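PDB 6JIL: cycloserine biosynthesis protein DcsG from Streptomyces lavendulae, which catalyses the ATP- and magnesium-dependent cyclization of O-ureido-D-serine to the antibiotic D-cycloserine. Local coordinates for residues Gly2-Asp16 against Trp45-Thr58. Sequence-based numbering, arbitrary orientation.
Sequences GILALVTDAVSLPID and WSRFEAVVFRSPWT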
ATOM      1  N   GLY A   2     -22.867 -14.027  11.328  1.00 38.42           N
ATOM      2  CA  GLY A   2     -21.781 -13.006  11.199  1.00 36.87           C
ATOM      3  C   GLY A   2     -20.634 -13.491  10.332  1.00 34.97           C
ATOM      4  O   GLY A   2     -19.464 -13.386  10.711  1.00 33.20           O
ATOM      5  N   ILE A   3     -20.975 -14.021   9.162  1.00 32.50           N
ATOM      6  CA  ILE A   3     -19.976 -14.522   8.234  1.00 31.36           C
ATOM      7  C   ILE A   3     -19.183 -13.330   7.688  1.00 28.63           C
ATOM      8  O   ILE A   3     -19.752 -12.295   7.334  1.00 28.40           O
ATOM      9  CB  ILE A   3     -20.660 -15.340   7.102  1.00 32.75           C
ATOM     10  CG1 ILE A   3     -19.943 -16.673   6.908  1.00 34.48           C
ATOM     11  CG2 ILE A   3     -20.650 -14.579   5.811  1.00 34.63           C
ATOM     12  CD1 ILE A   3     -20.727 -17.644   6.035  1.00 36.23           C
ATOM     13  N   LEU A   4     -17.862 -13.486   7.649  1.00 26.02           N
ATOM     14  CA  LEU A   4     -16.947 -12.443   7.195  1.00 22.24           C
ATOM     15  C   LEU A   4     -16.400 -12.759   5.809  1.00 22.28           C
ATOM     16  O   LEU A   4     -15.869 -13.853   5.578  1.00 20.23           O
ATOM     17  CB  LEU A   4     -15.767 -12.336   8.166  1.00 20.47           C
ATOM     18  CG  LEU A   4     -15.037 -11.009   8.392  1.00 20.00           C
ATOM     19  CD1 LEU A   4     -13.618 -11.307   8.855  1.00 20.01           C
ATOM     20  CD2 LEU A   4     -15.011 -10.179   7.140  1.00 20.91           C
ATOM     21  N   ALA A   5     -16.520 -11.804   4.891  1.00 19.89           N
ATOM     22  CA  ALA A   5     -16.009 -11.993   3.540  1.00 18.26           C
ATOM     23  C   ALA A   5     -14.580 -11.468   3.469  1.00 15.86           C
ATOM     24  O   ALA A   5     -14.307 -10.359   3.918  1.00 17.59           O
ATOM     25  CB  ALA A   5     -16.887 -11.255   2.535  1.00 17.02           C
ATOM     26  N   LEU A   6     -13.666 -12.278   2.945  1.00 14.50           N
ATOM     27  CA  LEU A   6     -12.271 -11.864   2.789  1.00 14.40           C
ATOM     28  C   LEU A   6     -12.080 -11.762   1.272  1.00 15.43           C
ATOM     29  O   LEU A   6     -12.010 -12.772   0.574  1.00 15.44           O
ATOM     30  CB  LEU A   6     -11.323 -12.904   3.403  1.00 13.79           C
ATOM     31  CG  LEU A   6     -11.493 -13.181   4.911  1.00 15.42           C
ATOM     32  CD1 LEU A   6     -10.488 -14.226   5.362  1.00 13.38           C
ATOM     33  CD2 LEU A   6     -11.311 -11.902   5.719  1.00 13.43           C
ATOM     34  N   VAL A   7     -12.018 -10.535   0.767  1.00 14.62           N
ATOM     35  CA  VAL A   7     -11.917 -10.301  -0.666  1.00 14.52           C
ATOM     36  C   VAL A   7     -10.556 -10.492  -1.315  1.00 14.12           C
ATOM     37  O   VAL A   7      -9.540  -9.986  -0.845  1.00 16.21           O
ATOM     38  CB  VAL A   7     -12.427  -8.886  -1.027  1.00 15.90           C
ATOM     39  CG1 VAL A   7     -12.500  -8.723  -2.547  1.00 16.15           C
ATOM     40  CG2 VAL A   7     -13.795  -8.659  -0.411  1.00 16.66           C
ATOM     41  N   THR A   8     -10.563 -11.205  -2.431  1.00 12.39           N
ATOM     42  CA  THR A   8      -9.361 -11.488  -3.201  1.00 14.85           C
ATOM     43  C   THR A   8      -9.808 -11.577  -4.663  1.00 14.60           C
ATOM     44  O   THR A   8     -10.868 -11.070  -5.027  1.00 12.77           O
ATOM     45  CB  THR A   8      -8.747 -12.859  -2.767  1.00 14.98           C
ATOM     46  OG1 THR A   8      -7.503 -13.078  -3.443  1.00 12.64           O
ATOM     47  CG2 THR A   8      -9.713 -14.010  -3.107  1.00 12.39           C
ATOM     48  N   ASP A   9      -8.970 -12.185  -5.496  1.00 15.65           N
ATOM     49  CA  ASP A   9      -9.305 -12.431  -6.894  1.00 15.84           C
ATOM     50  C   ASP A   9      -8.396 -13.566  -7.360  1.00 15.28           C
ATOM     51  O   ASP A   9      -7.283 -13.726  -6.856  1.00 15.63           O
ATOM     52  CB  ASP A   9      -9.236 -11.151  -7.772  1.00 17.42           C
ATOM     53  CG  ASP A   9      -7.835 -10.571  -7.938  1.00 19.34           C
ATOM     54  OD1 ASP A   9      -7.746  -9.325  -7.952  1.00 20.12           O
ATOM     55  OD2 ASP A   9      -6.844 -11.319  -8.092  1.00 18.03           O
ATOM     56  N   ALA A  10      -8.901 -14.384  -8.276  1.00 14.14           N
ATOM     57  CA  ALA A  10      -8.176 -15.554  -8.758  1.00 13.64           C
ATOM     58  C   ALA A  10      -6.690 -15.366  -9.014  1.00 13.99           C
ATOM     59  O   ALA A  10      -5.870 -16.162  -8.550  1.00 14.39           O
ATOM     60  CB  ALA A  10      -8.859 -16.113 -10.010  1.00  9.10           C
ATOM     61  N   VAL A  11      -6.337 -14.317  -9.746  1.00 14.80           N
ATOM     62  CA  VAL A  11      -4.936 -14.067 -10.071  1.00 14.80           C
ATOM     63  C   VAL A  11      -4.059 -13.788  -8.859  1.00 15.75           C
ATOM     64  O   VAL A  11      -2.896 -14.174  -8.825  1.00 17.32           O
ATOM     65  CB  VAL A  11      -4.802 -12.869 -11.048  1.00 15.70           C
ATOM     66  CG1 VAL A  11      -3.337 -12.548 -11.292  1.00 11.42           C
ATOM     67  CG2 VAL A  11      -5.506 -13.193 -12.369  1.00 15.45           C
ATOM     68  N   SER A  12      -4.629 -13.129  -7.863  1.00 16.72           N
ATOM     69  CA  SER A  12      -3.886 -12.737  -6.675  1.00 17.56           C
ATOM     70  C   SER A  12      -3.860 -13.724  -5.524  1.00 17.06           C
ATOM     71  O   SER A  12      -2.924 -13.716  -4.730  1.00 16.30           O
ATOM     72  CB  SER A  12      -4.424 -11.399  -6.169  1.00 18.97           C
ATOM     73  OG  SER A  12      -4.411 -10.441  -7.215  1.00 23.53           O
ATOM     74  N   LEU A  13      -4.879 -14.573  -5.429  1.00 16.27           N
ATOM     75  CA  LEU A  13      -4.946 -15.525  -4.332  1.00 14.99           C
ATOM     76  C   LEU A  13      -3.679 -16.370  -4.126  1.00 15.11           C
ATOM     77  O   LEU A  13      -3.316 -16.677  -2.994  1.00 15.95           O
ATOM     78  CB  LEU A  13      -6.161 -16.431  -4.501  1.00 13.01           C
ATOM     79  CG  LEU A  13      -6.481 -17.304  -3.284  1.00 13.00           C
ATOM     80  CD1 LEU A  13      -6.711 -16.419  -2.074  1.00 12.36           C
ATOM     81  CD2 LEU A  13      -7.710 -18.167  -3.568  1.00 12.10           C
ATOM     82  N   PRO A  14      -2.997 -16.761  -5.215  1.00 15.15           N
ATOM     83  CA  PRO A  14      -1.777 -17.570  -5.096  1.00 13.78           C
ATOM     84  C   PRO A  14      -0.597 -16.868  -4.433  1.00 14.44           C
ATOM     85  O   PRO A  14       0.318 -17.525  -3.935  1.00 15.72           O
ATOM     86  CB  PRO A  14      -1.469 -17.947  -6.542  1.00 13.00           C
ATOM     87  CG  PRO A  14      -2.833 -18.022  -7.160  1.00 12.91           C
ATOM     88  CD  PRO A  14      -3.481 -16.770  -6.609  1.00 15.48           C
ATOM     89  N   ILE A  15      -0.594 -15.542  -4.433  1.00 14.50           N
ATOM     90  CA  ILE A  15       0.508 -14.827  -3.804  1.00 15.29           C
ATOM     91  C   ILE A  15       0.083 -14.133  -2.512  1.00 14.43           C
ATOM     92  O   ILE A  15       0.789 -13.271  -2.008  1.00 12.66           O
ATOM     93  CB  ILE A  15       1.129 -13.783  -4.754  1.00 16.02           C
ATOM     94  CG1 ILE A  15       0.081 -12.732  -5.131  1.00 17.57           C
ATOM     95  CG2 ILE A  15       1.672 -14.482  -5.990  1.00 14.86           C
ATOM     96  CD1 ILE A  15       0.661 -11.463  -5.722  1.00 17.44           C
ATOM     97  N   ASP A  16      -1.075 -14.511  -1.983  1.00 15.47           N
ATOM     98  CA  ASP A  16      -1.564 -13.927  -0.737  1.00 16.90           C
ATOM     99  C   ASP A  16      -1.149 -14.875   0.375  1.00 17.71           C
ATOM    100  O   ASP A  16      -1.962 -15.658   0.867  1.00 17.31           O
ATOM    101  CB  ASP A  16      -3.091 -13.805  -0.760  1.00 18.11           C
ATOM    102  CG  ASP A  16      -3.648 -13.163   0.505  1.00 18.86           C
ATOM    103  OD1 ASP A  16      -2.863 -12.879   1.437  1.00 20.09           O
ATOM    104  OD2 ASP A  16      -4.878 -12.944   0.565  1.00 17.53           O
ATOM    105  N   TRP A  45     -23.259 -10.412  -1.759  1.00 24.53           N
ATOM    106  CA  TRP A  45     -22.579  -9.667  -0.709  1.00 23.87           C
ATOM    107  C   TRP A  45     -23.478  -9.247   0.449  1.00 24.91           C
ATOM    108  O   TRP A  45     -22.995  -8.901   1.527  1.00 24.72           O
ATOM    109  CB  TRP A  45     -21.860  -8.460  -1.319  1.00 20.25           C
ATOM    110  CG  TRP A  45     -20.849  -8.885  -2.355  1.00 19.53           C
ATOM    111  CD1 TRP A  45     -21.082  -9.122  -3.683  1.00 19.39           C
ATOM    112  CD2 TRP A  45     -19.473  -9.221  -2.127  1.00 17.90           C
ATOM    113  NE1 TRP A  45     -19.943  -9.588  -4.292  1.00 18.60           N
ATOM    114  CE2 TRP A  45     -18.939  -9.659  -3.362  1.00 19.95           C
ATOM    115  CE3 TRP A  45     -18.640  -9.199  -0.998  1.00 17.08           C
ATOM    116  CZ2 TRP A  45     -17.601 -10.073  -3.502  1.00 18.57           C
ATOM    117  CZ3 TRP A  45     -17.315  -9.609  -1.134  1.00 16.50           C
ATOM    118  CH2 TRP A  45     -16.809 -10.041  -2.382  1.00 18.01           C
ATOM    119  N   SER A  46     -24.787  -9.308   0.233  1.00 25.61           N
ATOM    120  CA  SER A  46     -25.748  -8.947   1.268  1.00 25.52           C
ATOM    121  C   SER A  46     -25.744  -9.988   2.390  1.00 25.21           C
ATOM    122  O   SER A  46     -26.224  -9.721   3.488  1.00 26.35           O
ATOM    123  CB  SER A  46     -27.158  -8.849   0.673  1.00 25.04           C
ATOM    124  OG  SER A  46     -27.671 -10.128   0.337  1.00 25.54           O
ATOM    125  N   ARG A  47     -25.203 -11.169   2.103  1.00 25.28           N
ATOM    126  CA  ARG A  47     -25.141 -12.256   3.082  1.00 26.54           C
ATOM    127  C   ARG A  47     -24.136 -12.041   4.208  1.00 26.24           C
ATOM    128  O   ARG A  47     -24.274 -12.639   5.272  1.00 27.76           O
ATOM    129  CB  ARG A  47     -24.770 -13.582   2.411  1.00 27.18           C
ATOM    130  CG  ARG A  47     -25.848 -14.257   1.606  1.00 32.80           C
ATOM    131  CD  ARG A  47     -25.349 -15.632   1.156  1.00 36.91           C
ATOM    132  NE  ARG A  47     -24.090 -15.537   0.414  1.00 39.64           N
ATOM    133  CZ  ARG A  47     -22.927 -16.045   0.818  1.00 40.40           C
ATOM    134  NH1 ARG A  47     -22.840 -16.701   1.970  1.00 40.86           N
ATOM    135  NH2 ARG A  47     -21.846 -15.891   0.063  1.00 39.90           N
ATOM    136  N   PHE A  48     -23.122 -11.216   3.969  1.00 23.94           N
ATOM    137  CA  PHE A  48     -22.089 -10.980   4.970  1.00 24.53           C
ATOM    138  C   PHE A  48     -22.387  -9.915   6.020  1.00 25.24           C
ATOM    139  O   PHE A  48     -23.112  -8.955   5.773  1.00 26.78           O
ATOM    140  CB  PHE A  48     -20.765 -10.629   4.285  1.00 22.91           C
ATOM    141  CG  PHE A  48     -20.348 -11.613   3.238  1.00 22.18           C
ATOM    142  CD1 PHE A  48     -20.564 -11.351   1.893  1.00 21.09           C
ATOM    143  CD2 PHE A  48     -19.763 -12.819   3.599  1.00 21.60           C
ATOM    144  CE1 PHE A  48     -20.202 -12.278   0.927  1.00 22.90           C
ATOM    145  CE2 PHE A  48     -19.399 -13.752   2.642  1.00 21.52           C
ATOM    146  CZ  PHE A  48     -19.618 -13.481   1.303  1.00 21.51           C
ATOM    147  N   GLU A  49     -21.801 -10.104   7.197  1.00 25.36           N
ATOM    148  CA  GLU A  49     -21.950  -9.172   8.308  1.00 25.15           C
ATOM    149  C   GLU A  49     -21.050  -8.000   7.961  1.00 21.83           C
ATOM    150  O   GLU A  49     -21.393  -6.845   8.168  1.00 23.51           O
ATOM    151  CB  GLU A  49     -21.454  -9.819   9.606  1.00 29.43           C
ATOM    152  CG  GLU A  49     -22.003  -9.203  10.876  1.00 36.68           C
ATOM    153  CD  GLU A  49     -23.373  -9.759  11.236  1.00 42.72           C
ATOM    154  OE1 GLU A  49     -24.010  -9.233  12.179  1.00 44.46           O
ATOM    155  OE2 GLU A  49     -23.808 -10.732  10.577  1.00 43.26           O
ATOM    156  N   ALA A  50     -19.881  -8.325   7.431  1.00 18.74           N
ATOM    157  CA  ALA A  50     -18.907  -7.327   7.036  1.00 18.33           C
ATOM    158  C   ALA A  50     -17.998  -7.895   5.953  1.00 17.92           C
ATOM    159  O   ALA A  50     -18.031  -9.086   5.648  1.00 15.90           O
ATOM    160  CB  ALA A  50     -18.079  -6.889   8.233  1.00 17.90           C
ATOM    161  N   VAL A  51     -17.183  -7.019   5.384  1.00 16.92           N
ATOM    162  CA  VAL A  51     -16.258  -7.388   4.331  1.00 15.64           C
ATOM    163  C   VAL A  51     -14.885  -6.792   4.611  1.00 15.26           C
ATOM    164  O   VAL A  51     -14.780  -5.676   5.112  1.00 14.55           O
ATOM    165  CB  VAL A  51     -16.769  -6.871   2.962  1.00 14.64           C
ATOM    166  CG1 VAL A  51     -15.695  -7.003   1.912  1.00 13.11           C
ATOM    167  CG2 VAL A  51     -18.006  -7.660   2.543  1.00 15.76           C
ATOM    168  N   VAL A  52     -13.841  -7.560   4.314  1.00 15.78           N
ATOM    169  CA  VAL A  52     -12.463  -7.111   4.471  1.00 15.86           C
ATOM    170  C   VAL A  52     -11.733  -7.337   3.150  1.00 17.31           C
ATOM    171  O   VAL A  52     -11.796  -8.424   2.562  1.00 15.83           O
ATOM    172  CB  VAL A  52     -11.704  -7.874   5.582  1.00 16.19           C
ATOM    173  CG1 VAL A  52     -10.213  -7.575   5.492  1.00 11.83           C
ATOM    174  CG2 VAL A  52     -12.216  -7.452   6.941  1.00 16.13           C
ATOM    175  N   PHE A  53     -11.052  -6.299   2.680  1.00 16.39           N
ATOM    176  CA  PHE A  53     -10.310  -6.389   1.431  1.00 15.69           C
ATOM    177  C   PHE A  53      -8.905  -6.892   1.738  1.00 14.69           C
ATOM    178  O   PHE A  53      -8.084  -6.186   2.326  1.00 14.13           O
ATOM    179  CB  PHE A  53     -10.268  -5.024   0.759  1.00 10.95           C
ATOM    180  CG  PHE A  53     -11.621  -4.438   0.518  1.00 10.95           C
ATOM    181  CD1 PHE A  53     -12.012  -3.270   1.154  1.00 11.94           C
ATOM    182  CD2 PHE A  53     -12.503  -5.042  -0.361  1.00 10.81           C
ATOM    183  CE1 PHE A  53     -13.268  -2.713   0.911  1.00  9.42           C
ATOM    184  CE2 PHE A  53     -13.752  -4.489  -0.606  1.00 11.79           C
ATOM    185  CZ  PHE A  53     -14.130  -3.318   0.036  1.00  9.38           C
ATOM    186  N   ARG A  54      -8.640  -8.127   1.338  1.00 13.54           N
ATOM    187  CA  ARG A  54      -7.356  -8.736   1.602  1.00 15.28           C
ATOM    188  C   ARG A  54      -6.387  -8.688   0.437  1.00 16.33           C
ATOM    189  O   ARG A  54      -5.326  -8.072   0.541  1.00 16.58           O
ATOM    190  CB  ARG A  54      -7.559 -10.185   2.054  1.00 14.97           C
ATOM    191  CG  ARG A  54      -8.171 -10.305   3.446  1.00 14.26           C
ATOM    192  CD  ARG A  54      -7.301  -9.563   4.436  1.00 14.35           C
ATOM    193  NE  ARG A  54      -5.914  -9.927   4.196  1.00 17.56           N
ATOM    194  CZ  ARG A  54      -4.901  -9.070   4.173  1.00 17.41           C
ATOM    195  NH1 ARG A  54      -5.108  -7.777   4.394  1.00 13.41           N
ATOM    196  NH2 ARG A  54      -3.682  -9.506   3.868  1.00 17.59           N
ATOM    197  N   SER A  55      -6.752  -9.316  -0.676  1.00 15.24           N
ATOM    198  CA  SER A  55      -5.858  -9.355  -1.820  1.00 14.17           C
ATOM    199  C   SER A  55      -6.485  -9.272  -3.211  1.00 13.84           C
ATOM    200  O   SER A  55      -6.186 -10.098  -4.072  1.00 16.01           O
ATOM    201  CB  SER A  55      -5.007 -10.618  -1.735  1.00 13.90           C
ATOM    202  OG  SER A  55      -5.837 -11.758  -1.605  1.00 15.42           O
ATOM    203  N   PRO A  56      -7.353  -8.274  -3.452  1.00 11.27           N
ATOM    204  CA  PRO A  56      -7.981  -8.122  -4.764  1.00 10.25           C
ATOM    205  C   PRO A  56      -6.952  -7.300  -5.533  1.00 11.06           C
ATOM    206  O   PRO A  56      -7.255  -6.248  -6.096  1.00 11.23           O
ATOM    207  CB  PRO A  56      -9.216  -7.316  -4.433  1.00  9.19           C
ATOM    208  CG  PRO A  56      -8.671  -6.348  -3.431  1.00  8.81           C
ATOM    209  CD  PRO A  56      -7.802  -7.207  -2.539  1.00  9.29           C
ATOM    210  N   TRP A  57      -5.723  -7.795  -5.551  1.00 12.21           N
ATOM    211  CA  TRP A  57      -4.632  -7.047  -6.148  1.00 14.22           C
ATOM    212  C   TRP A  57      -4.635  -6.714  -7.627  1.00 15.11           C
ATOM    213  O   TRP A  57      -3.783  -5.943  -8.080  1.00 12.88           O
ATOM    214  CB  TRP A  57      -3.304  -7.674  -5.725  1.00 12.73           C
ATOM    215  CG  TRP A  57      -3.133  -7.628  -4.220  1.00 13.62           C
ATOM    216  CD1 TRP A  57      -3.597  -6.658  -3.368  1.00 14.99           C
ATOM    217  CD2 TRP A  57      -2.456  -8.584  -3.398  1.00 11.70           C
ATOM    218  NE1 TRP A  57      -3.256  -6.954  -2.073  1.00 14.20           N
ATOM    219  CE2 TRP A  57      -2.553  -8.131  -2.061  1.00 13.09           C
ATOM    220  CE3 TRP A  57      -1.776  -9.778  -3.659  1.00 11.31           C
ATOM    221  CZ2 TRP A  57      -1.996  -8.831  -0.991  1.00 12.60           C
ATOM    222  CZ3 TRP A  57      -1.220 -10.479  -2.591  1.00 11.98           C
ATOM    223  CH2 TRP A  57      -1.335 -10.002  -1.275  1.00 12.30           C
ATOM    224  N   THR A  58      -5.582  -7.256  -8.386  1.00 15.52           N
ATOM    225  CA  THR A  58      -5.627  -6.906  -9.797  1.00 16.75           C
ATOM    226  C   THR A  58      -6.338  -5.557  -9.925  1.00 16.53           C
ATOM    227  O   THR A  58      -6.555  -5.065 -11.029  1.00 17.15           O
ATOM    228  CB  THR A  58      -6.370  -7.971 -10.659  1.00 16.86           C
ATOM    229  OG1 THR A  58      -7.712  -8.138 -10.188  1.00 16.25           O
ATOM    230  CG2 THR A  58      -5.639  -9.296 -10.601  1.00 16.07           C
TER
HETATM  231  O   HOH W   1      -5.182 -12.538   3.478  1.00 16.28           O
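V7 and A5 on strand 4-8 pack against V51, W45 and F48 of segment 45-58. This is the tight part of the contact. A5 CB sits over the centre of one face of the F48 ring, 3.4 Å from its centroid, a CH-pi contact. V7 CG2 lies 3.4 Å from V51 CG1. The backbones run parallel, joined by bonds such as V52 N to A5 O and V7 N to V52 O. V7 O then accepts from both R54 N and S55 N.

Past the strands the loops are held by polar bonds. D9 OD1 takes T58 N at 3.0 Å on its syn lone pair, T58 OG1 from above the carboxylate plane, and W38 NE1. D9 OD2 turns back to S12 N, an Asx motif. With chi1 at 54°, S55 OG is turned to D16 OD2 and donates to it at 2.7 Å. A water bridges D16 OD2 and R54 NE, and R54 NH2 bonds P275 O. I15 CD1 packs 3.6 Å from W57 CE3. The W57 side chain is about 5 Å from that of the magnesium ligand E271.

G2 and E49 lie at the solvent side, where E49 N donates to I3 O. The pairing is that of neighbouring strands in the parallel sheet of the N-terminal domain of ATP-grasp enzymes.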